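PDB 2PX7: 2-C-methyl-D-erythritol 4-phosphate cytidylyltransferase from Thermus thermophilus HB8, which probably catalyses the transfer of a cytidylyl group from CTP to 2-C-methyl-D-erythritol 4-phosphate, a step of isoprenoid biosynthesis. Local coordinates for residues L101-D113 and T169-H182. Numbering follows the deposited sequence.
Sequences LEAASLPLVLVHD and TPQGFFTALLREAH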
# COMPACT_ATOMS: atom_id res chain seq x y z
N LEU A 101 -23.41 -15.53 -6.47
CA LEU A 101 -23.86 -16.11 -5.20
C LEU A 101 -25.07 -17.04 -5.36
O LEU A 101 -25.17 -18.06 -4.68
CB LEU A 101 -24.21 -14.98 -4.23
CG LEU A 101 -24.36 -15.21 -2.73
CD1 LEU A 101 -23.18 -16.02 -2.14
CD2 LEU A 101 -24.51 -13.84 -2.07
N GLU A 102 -25.98 -16.66 -6.25
CA GLU A 102 -27.17 -17.47 -6.54
C GLU A 102 -26.80 -18.85 -7.07
O GLU A 102 -27.52 -19.82 -6.83
CB GLU A 102 -28.06 -16.73 -7.54
CG GLU A 102 -29.52 -17.14 -7.45
CD GLU A 102 -30.38 -16.34 -8.41
OE1 GLU A 102 -30.32 -15.08 -8.36
OE2 GLU A 102 -31.12 -16.97 -9.21
N ALA A 103 -25.66 -18.93 -7.78
CA ALA A 103 -25.16 -20.16 -8.38
C ALA A 103 -24.26 -20.99 -7.46
O ALA A 103 -23.97 -22.15 -7.76
CB ALA A 103 -24.42 -19.85 -9.68
N ALA A 104 -23.81 -20.40 -6.34
CA ALA A 104 -22.91 -21.08 -5.40
C ALA A 104 -23.56 -22.35 -4.83
O ALA A 104 -24.71 -22.32 -4.43
CB ALA A 104 -22.49 -20.12 -4.27
N SER A 105 -22.82 -23.47 -4.81
CA SER A 105 -23.40 -24.74 -4.37
C SER A 105 -22.94 -25.19 -2.99
O SER A 105 -23.58 -26.05 -2.36
CB SER A 105 -23.20 -25.86 -5.42
OG SER A 105 -21.82 -26.16 -5.59
N LEU A 106 -21.87 -24.57 -2.50
CA LEU A 106 -21.25 -24.97 -1.23
C LEU A 106 -21.53 -23.95 -0.11
O LEU A 106 -21.73 -22.77 -0.39
CB LEU A 106 -19.75 -25.21 -1.46
CG LEU A 106 -19.50 -26.30 -2.53
CD1 LEU A 106 -18.17 -26.13 -3.22
CD2 LEU A 106 -19.63 -27.72 -1.93
N PRO A 107 -21.58 -24.40 1.16
CA PRO A 107 -21.97 -23.54 2.29
C PRO A 107 -20.93 -22.52 2.75
O PRO A 107 -21.19 -21.77 3.71
CB PRO A 107 -22.26 -24.54 3.41
CG PRO A 107 -21.37 -25.70 3.11
CD PRO A 107 -21.33 -25.79 1.60
N LEU A 108 -19.78 -22.50 2.08
CA LEU A 108 -18.73 -21.53 2.37
C LEU A 108 -18.29 -20.86 1.07
O LEU A 108 -18.15 -21.53 0.05
CB LEU A 108 -17.55 -22.23 3.06
CG LEU A 108 -16.72 -21.33 3.97
CD1 LEU A 108 -17.35 -21.18 5.32
CD2 LEU A 108 -15.32 -21.88 4.10
N VAL A 109 -18.10 -19.54 1.10
CA VAL A 109 -17.68 -18.81 -0.10
C VAL A 109 -16.44 -17.98 0.13
O VAL A 109 -16.27 -17.41 1.19
CB VAL A 109 -18.78 -17.86 -0.70
CG1 VAL A 109 -19.76 -18.62 -1.48
CG2 VAL A 109 -19.47 -16.99 0.40
N LEU A 110 -15.61 -17.88 -0.90
CA LEU A 110 -14.55 -16.88 -0.96
C LEU A 110 -14.84 -15.95 -2.12
O LEU A 110 -15.17 -16.40 -3.22
CB LEU A 110 -13.18 -17.53 -1.13
CG LEU A 110 -12.65 -18.39 0.04
CD1 LEU A 110 -11.44 -19.19 -0.40
CD2 LEU A 110 -12.31 -17.55 1.29
N VAL A 111 -14.78 -14.65 -1.86
CA VAL A 111 -15.03 -13.67 -2.90
C VAL A 111 -13.73 -12.90 -3.15
O VAL A 111 -13.14 -12.34 -2.21
CB VAL A 111 -16.13 -12.67 -2.50
CG1 VAL A 111 -16.56 -11.83 -3.72
CG2 VAL A 111 -17.33 -13.41 -1.87
N HIS A 112 -13.28 -12.87 -4.40
CA HIS A 112 -11.97 -12.34 -4.71
C HIS A 112 -11.96 -11.37 -5.89
O HIS A 112 -12.60 -11.62 -6.90
CB HIS A 112 -10.96 -13.48 -4.93
CG HIS A 112 -9.56 -13.00 -5.13
ND1 HIS A 112 -8.84 -12.37 -4.13
CD2 HIS A 112 -8.76 -13.02 -6.22
CE1 HIS A 112 -7.64 -12.05 -4.60
NE2 HIS A 112 -7.57 -12.43 -5.86
N ASP A 113 -11.23 -10.26 -5.73
CA ASP A 113 -10.99 -9.29 -6.78
C ASP A 113 -9.99 -9.85 -7.75
O ASP A 113 -8.89 -10.18 -7.34
CB ASP A 113 -10.33 -8.04 -6.21
CG ASP A 113 -11.24 -7.24 -5.36
OD1 ASP A 113 -12.47 -7.52 -5.33
OD2 ASP A 113 -10.71 -6.30 -4.71
N THR A 169 -8.68 -8.84 -0.34
CA THR A 169 -9.50 -10.02 -0.60
C THR A 169 -8.50 -11.19 -0.76
O THR A 169 -7.32 -10.96 -0.90
CB THR A 169 -10.41 -9.87 -1.90
OG1 THR A 169 -9.60 -9.95 -3.08
CG2 THR A 169 -11.19 -8.55 -1.89
N PRO A 170 -8.97 -12.46 -0.73
CA PRO A 170 -10.37 -12.92 -0.68
C PRO A 170 -11.05 -12.64 0.66
O PRO A 170 -10.39 -12.66 1.72
CB PRO A 170 -10.25 -14.43 -0.91
CG PRO A 170 -8.87 -14.80 -0.44
CD PRO A 170 -8.02 -13.58 -0.76
N GLN A 171 -12.36 -12.37 0.61
CA GLN A 171 -13.18 -12.31 1.82
C GLN A 171 -14.04 -13.57 1.93
O GLN A 171 -14.64 -14.01 0.93
CB GLN A 171 -14.04 -11.04 1.81
CG GLN A 171 -13.22 -9.76 1.49
CD GLN A 171 -13.94 -8.48 1.79
OE1 GLN A 171 -15.17 -8.45 2.00
NE2 GLN A 171 -13.17 -7.40 1.88
N GLY A 172 -14.10 -14.17 3.12
CA GLY A 172 -14.70 -15.48 3.32
C GLY A 172 -15.95 -15.39 4.16
O GLY A 172 -16.00 -14.65 5.12
N PHE A 173 -16.98 -16.15 3.79
CA PHE A 173 -18.27 -16.07 4.50
C PHE A 173 -18.95 -17.42 4.47
O PHE A 173 -18.72 -18.20 3.53
CB PHE A 173 -19.20 -15.03 3.84
CG PHE A 173 -18.59 -13.64 3.73
CD1 PHE A 173 -18.63 -12.77 4.80
CD2 PHE A 173 -18.00 -13.23 2.55
CE1 PHE A 173 -18.05 -11.48 4.72
CE2 PHE A 173 -17.42 -11.96 2.44
CZ PHE A 173 -17.43 -11.09 3.54
N PHE A 174 -19.79 -17.70 5.47
CA PHE A 174 -20.85 -18.69 5.26
C PHE A 174 -21.70 -18.19 4.09
O PHE A 174 -22.12 -17.03 4.07
CB PHE A 174 -21.74 -18.86 6.51
CG PHE A 174 -20.99 -19.34 7.75
CD1 PHE A 174 -19.86 -20.17 7.64
CD2 PHE A 174 -21.44 -19.01 9.02
CE1 PHE A 174 -19.20 -20.62 8.78
CE2 PHE A 174 -20.77 -19.44 10.18
CZ PHE A 174 -19.66 -20.26 10.05
N THR A 175 -21.94 -19.05 3.11
CA THR A 175 -22.75 -18.70 1.91
C THR A 175 -24.14 -18.17 2.30
O THR A 175 -24.59 -17.15 1.76
CB THR A 175 -22.89 -19.92 1.00
OG1 THR A 175 -21.59 -20.50 0.81
CG2 THR A 175 -23.48 -19.54 -0.36
N ALA A 176 -24.78 -18.83 3.24
CA ALA A 176 -26.10 -18.43 3.75
C ALA A 176 -26.10 -17.02 4.37
O ALA A 176 -27.07 -16.28 4.28
CB ALA A 176 -26.57 -19.43 4.78
N LEU A 177 -24.99 -16.67 5.02
CA LEU A 177 -24.89 -15.36 5.63
C LEU A 177 -24.75 -14.28 4.55
O LEU A 177 -25.41 -13.25 4.61
CB LEU A 177 -23.71 -15.32 6.61
CG LEU A 177 -23.37 -13.96 7.21
CD1 LEU A 177 -24.51 -13.41 8.12
CD2 LEU A 177 -22.06 -14.07 7.97
N LEU A 178 -23.88 -14.52 3.57
CA LEU A 178 -23.71 -13.57 2.48
C LEU A 178 -25.01 -13.38 1.65
O LEU A 178 -25.32 -12.27 1.19
CB LEU A 178 -22.50 -13.93 1.60
CG LEU A 178 -22.06 -12.81 0.62
CD1 LEU A 178 -21.71 -11.51 1.39
CD2 LEU A 178 -20.90 -13.25 -0.27
N ARG A 179 -25.77 -14.46 1.46
CA ARG A 179 -27.11 -14.35 0.89
C ARG A 179 -28.02 -13.44 1.74
O ARG A 179 -28.59 -12.51 1.20
CB ARG A 179 -27.71 -15.74 0.59
CG ARG A 179 -26.81 -16.51 -0.40
CD ARG A 179 -27.53 -17.39 -1.42
NE ARG A 179 -27.45 -18.79 -1.04
CZ ARG A 179 -26.93 -19.79 -1.77
NH1 ARG A 179 -26.45 -19.62 -2.99
NH2 ARG A 179 -26.93 -21.00 -1.26
N GLU A 180 -28.10 -13.65 3.05
CA GLU A 180 -28.85 -12.73 3.91
C GLU A 180 -28.41 -11.28 3.75
O GLU A 180 -29.23 -10.37 3.70
CB GLU A 180 -28.75 -13.09 5.40
CG GLU A 180 -29.41 -14.39 5.81
CD GLU A 180 -30.94 -14.36 5.72
OE1 GLU A 180 -31.55 -13.27 5.85
OE2 GLU A 180 -31.53 -15.44 5.54
N ALA A 181 -27.09 -11.07 3.70
CA ALA A 181 -26.51 -9.74 3.54
C ALA A 181 -26.93 -9.08 2.22
O ALA A 181 -27.33 -7.90 2.20
CB ALA A 181 -24.99 -9.81 3.65
N HIS A 182 -26.82 -9.82 1.13
CA HIS A 182 -27.23 -9.32 -0.16
C HIS A 182 -28.75 -9.09 -0.25
O HIS A 182 -29.18 -8.12 -0.87
CB HIS A 182 -26.70 -10.21 -1.30
CG HIS A 182 -25.30 -9.88 -1.72
ND1 HIS A 182 -25.02 -9.00 -2.75
CD2 HIS A 182 -24.10 -10.28 -1.22
CE1 HIS A 182 -23.71 -8.90 -2.88
NE2 HIS A 182 -23.13 -9.66 -1.96
O HOH W 1 -23.79 -21.47 4.46
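Strands 108-111 and 171-174 run antiparallel at 157°, tied by paired backbone bonds between Val109 and Phe173 and between Val111 and Gln171. The latter belongs to 165-174, the reversed strand in the mixed sheet of the cytidylyltransferase's alpha/beta fold, antiparallel to both its neighbours; strand 27-31 lies parallel to 108-111. Val109 N reaches Phe173 O at 2.8 Å, nearly straight. On the face carrying Val109 and Val111, the chain turns at Phe174 into helix 175-188, which meets the end of helix 93-103. Leu101 is the knob here, set among Thr175, Leu178, Arg179 and His182. With its CG trans to the backbone N (chi1 -164°), its CD2 lies 3.8 Å from Leu178 CG, while CD1 faces the Thr175 methyl. Leu178 in turn meets Val111 tip to tip, CD2 to CG2 at 3.9 Å. Arg179 lays its CG 3.6 Å from Leu101 CG, then bends to bring NH1 2.6 Å from Leu101 O in a weak, poorly angled bond. On the other face, where helix 121-134 packs, Leu108 CD1 meets the edge of the Phe174 ring, 3.6 Å from its CD1. Beyond the paired strands, Thr169, preceding a cis peptide to Pro170, has its OG1 between its own N and carbonyl carbon (chi1 73°), where it accepts Asp113 N at 3.1 Å. Asp113 forms salt bridges with Arg93 and Arg116, and its side chain lies near Lys217, which is predicted to position the MEP substrate. Putting a valine at Thr169 would probably leave the Asp113 N-H without its acceptor. At the opposite end, Pro107 O takes Thr175 N at 2.9 Å from above its carbonyl plane, and also accepts from a water that itself accepts Ala176 N.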